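Local coordinates for protein putative HTH-type transcriptional regulator ybaQ (Escherichia coli, PDB 2EBY) that probably binds DNA through a helix-turn-helix domain of the Cro/C1 type and so is likely to regulate transcription, at residues Leu34-Asn39 against Ala56-Lys61. Sequence-based numbering, arbitrary orientation.
Sequences LHVHRN and AFRLAK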
loop_
_atom_site.group_PDB
_atom_site.type_symbol
_atom_site.label_atom_id
_atom_site.label_comp_id
_atom_site.label_asym_id
_atom_site.label_seq_id
_atom_site.Cartn_x
_atom_site.Cartn_y
_atom_site.Cartn_z
ATOM N N LEU A 34 -3.878 -5.265 -21.057
ATOM C CA LEU A 34 -4.312 -5.075 -19.672
ATOM C C LEU A 34 -5.790 -4.714 -19.637
ATOM O O LEU A 34 -6.434 -4.791 -18.593
ATOM C CB LEU A 34 -3.509 -3.943 -19.004
ATOM C CG LEU A 34 -1.982 -4.050 -18.879
ATOM C CD1 LEU A 34 -1.385 -2.685 -18.558
ATOM C CD2 LEU A 34 -1.623 -5.049 -17.805
ATOM N N HIS A 35 -6.315 -4.327 -20.795
ATOM C CA HIS A 35 -7.708 -3.914 -20.927
ATOM C C HIS A 35 -8.013 -2.661 -20.093
ATOM O O HIS A 35 -9.056 -2.554 -19.442
ATOM C CB HIS A 35 -8.662 -5.041 -20.528
ATOM C CG HIS A 35 -10.102 -4.719 -20.794
ATOM N ND1 HIS A 35 -11.130 -5.210 -20.018
ATOM C CD2 HIS A 35 -10.678 -3.941 -21.738
ATOM C CE1 HIS A 35 -12.282 -4.740 -20.473
ATOM N NE2 HIS A 35 -12.034 -3.969 -21.516
ATOM N N VAL A 36 -7.084 -1.714 -20.113
ATOM C CA VAL A 36 -7.248 -0.452 -19.401
ATOM C C VAL A 36 -7.011 0.637 -20.440
ATOM O O VAL A 36 -6.531 0.348 -21.536
ATOM C CB VAL A 36 -6.218 -0.298 -18.249
ATOM C CG1 VAL A 36 -6.432 -1.397 -17.205
ATOM C CG2 VAL A 36 -4.801 -0.349 -18.808
ATOM N N HIS A 37 -7.349 1.879 -20.112
ATOM C CA HIS A 37 -7.151 2.977 -21.048
ATOM C C HIS A 37 -5.658 3.246 -21.181
ATOM O O HIS A 37 -4.895 3.022 -20.244
ATOM C CB HIS A 37 -7.873 4.237 -20.548
ATOM C CG HIS A 37 -7.914 5.349 -21.553
ATOM N ND1 HIS A 37 -6.787 6.023 -21.957
ATOM C CD2 HIS A 37 -8.945 5.869 -22.266
ATOM C CE1 HIS A 37 -7.115 6.914 -22.884
ATOM N NE2 HIS A 37 -8.419 6.836 -23.085
ATOM N N ARG A 38 -5.243 3.704 -22.358
ATOM C CA ARG A 38 -3.843 4.020 -22.607
ATOM C C ARG A 38 -3.327 4.989 -21.550
ATOM O O ARG A 38 -2.176 4.899 -21.135
ATOM C CB ARG A 38 -3.662 4.665 -23.982
ATOM C CG ARG A 38 -2.278 5.293 -24.153
ATOM C CD ARG A 38 -2.153 6.166 -25.399
ATOM N NE ARG A 38 -0.785 6.139 -25.919
ATOM C CZ ARG A 38 0.264 6.692 -25.319
ATOM N NH1 ARG A 38 0.119 7.336 -24.167
ATOM N NH2 ARG A 38 1.467 6.584 -25.864
ATOM N N ASN A 39 -4.178 5.927 -21.130
ATOM C CA ASN A 39 -3.789 6.921 -20.134
ATOM C C ASN A 39 -3.439 6.327 -18.766
ATOM O O ASN A 39 -2.602 6.870 -18.058
ATOM C CB ASN A 39 -4.879 7.997 -20.014
ATOM C CG ASN A 39 -4.953 8.898 -21.255
ATOM O OD1 ASN A 39 -4.207 8.705 -22.220
ATOM N ND2 ASN A 39 -5.853 9.880 -21.232
ATOM N N ALA A 56 -1.803 -4.438 -10.389
ATOM C CA ALA A 56 -0.755 -5.428 -10.144
ATOM C C ALA A 56 -1.223 -6.799 -10.616
ATOM O O ALA A 56 -0.445 -7.558 -11.176
ATOM C CB ALA A 56 -0.404 -5.475 -8.656
ATOM N N PHE A 57 -2.495 -7.109 -10.381
ATOM C CA PHE A 57 -3.070 -8.382 -10.834
ATOM C C PHE A 57 -3.051 -8.462 -12.364
ATOM O O PHE A 57 -2.764 -9.513 -12.934
ATOM C CB PHE A 57 -4.522 -8.529 -10.377
ATOM C CG PHE A 57 -4.693 -9.168 -9.020
ATOM C CD1 PHE A 57 -4.277 -8.519 -7.862
ATOM C CD2 PHE A 57 -5.315 -10.413 -8.906
ATOM C CE1 PHE A 57 -4.482 -9.093 -6.610
ATOM C CE2 PHE A 57 -5.525 -10.999 -7.662
ATOM C CZ PHE A 57 -5.109 -10.340 -6.507
ATOM N N ARG A 58 -3.377 -7.351 -13.023
ATOM C CA ARG A 58 -3.412 -7.318 -14.487
ATOM C C ARG A 58 -2.016 -7.517 -15.070
ATOM O O ARG A 58 -1.829 -8.280 -16.016
ATOM C CB ARG A 58 -3.993 -5.991 -14.980
ATOM C CG ARG A 58 -5.473 -5.782 -14.679
ATOM C CD ARG A 58 -5.853 -4.351 -15.005
ATOM N NE ARG A 58 -7.221 -4.025 -14.632
ATOM C CZ ARG A 58 -8.293 -4.394 -15.322
ATOM N NH1 ARG A 58 -8.155 -5.107 -16.430
ATOM N NH2 ARG A 58 -9.503 -4.047 -14.906
ATOM N N LEU A 59 -1.038 -6.829 -14.491
ATOM C CA LEU A 59 0.336 -6.938 -14.940
ATOM C C LEU A 59 0.863 -8.357 -14.705
ATOM O O LEU A 59 1.546 -8.925 -15.559
ATOM C CB LEU A 59 1.196 -5.914 -14.202
ATOM C CG LEU A 59 0.919 -4.451 -14.555
ATOM C CD1 LEU A 59 1.656 -3.533 -13.585
ATOM C CD2 LEU A 59 1.353 -4.188 -15.999
ATOM N N ALA A 60 0.540 -8.925 -13.547
ATOM C CA ALA A 60 0.965 -10.278 -13.214
ATOM C C ALA A 60 0.489 -11.233 -14.302
ATOM O O ALA A 60 1.241 -12.093 -14.767
ATOM C CB ALA A 60 0.377 -10.700 -11.880
ATOM N N LYS A 61 -0.767 -11.065 -14.706
ATOM C CA LYS A 61 -1.367 -11.913 -15.730
ATOM C C LYS A 61 -0.709 -11.736 -17.105
ATOM O O LYS A 61 -0.330 -12.716 -17.744
ATOM C CB LYS A 61 -2.875 -11.634 -15.805
ATOM C CG LYS A 61 -3.628 -12.365 -16.910
ATOM C CD LYS A 61 -3.663 -13.866 -16.699
ATOM C CE LYS A 61 -4.416 -14.569 -17.832
ATOM N NZ LYS A 61 -5.857 -14.183 -17.912
#
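Arg-58 reaches from helix 53-63 across the turn of the predicted helix-turn-helix motif, the link between helices 27-34 and 38-45, and meets Leu-34 and Val-36 along its length. Its CB packs 3.8 Å from Leu-34 CD2. A chi2 of 170° extends the chain and sets CD 3.7 Å from Val-36 CG1, and NE follows in the same extended run. That methyl continues over one face of the guanidinium, offset toward its rim, so a short apolar side chain suits Val-36, its CG1 lying against both the aliphatic and the flat part of the arginine. At the tip, NH1 gives a weak, bent hydrogen bond (124°) to Leu-34 O, a carbonyl at the end of helix 27-34, where His-35 leaves helical geometry with positive phi. NH2 forms salt bridges with Glu-54 and, its main polar partner, Glu-91 of the second subunit, so a long side chain with several donors fits here. An alanine here would probably leave both glutamates without this cationic partner and open a gap beside Val-36 CG1. Leucine suits position 34, buried against Val-41, Met-55 and Val-62, because both its methyls meet Leu-59: CD2 touches Leu-59 CD2 at 3.6 Å, while CD1 stands 4.0 Å from the same Leu-59 methyl.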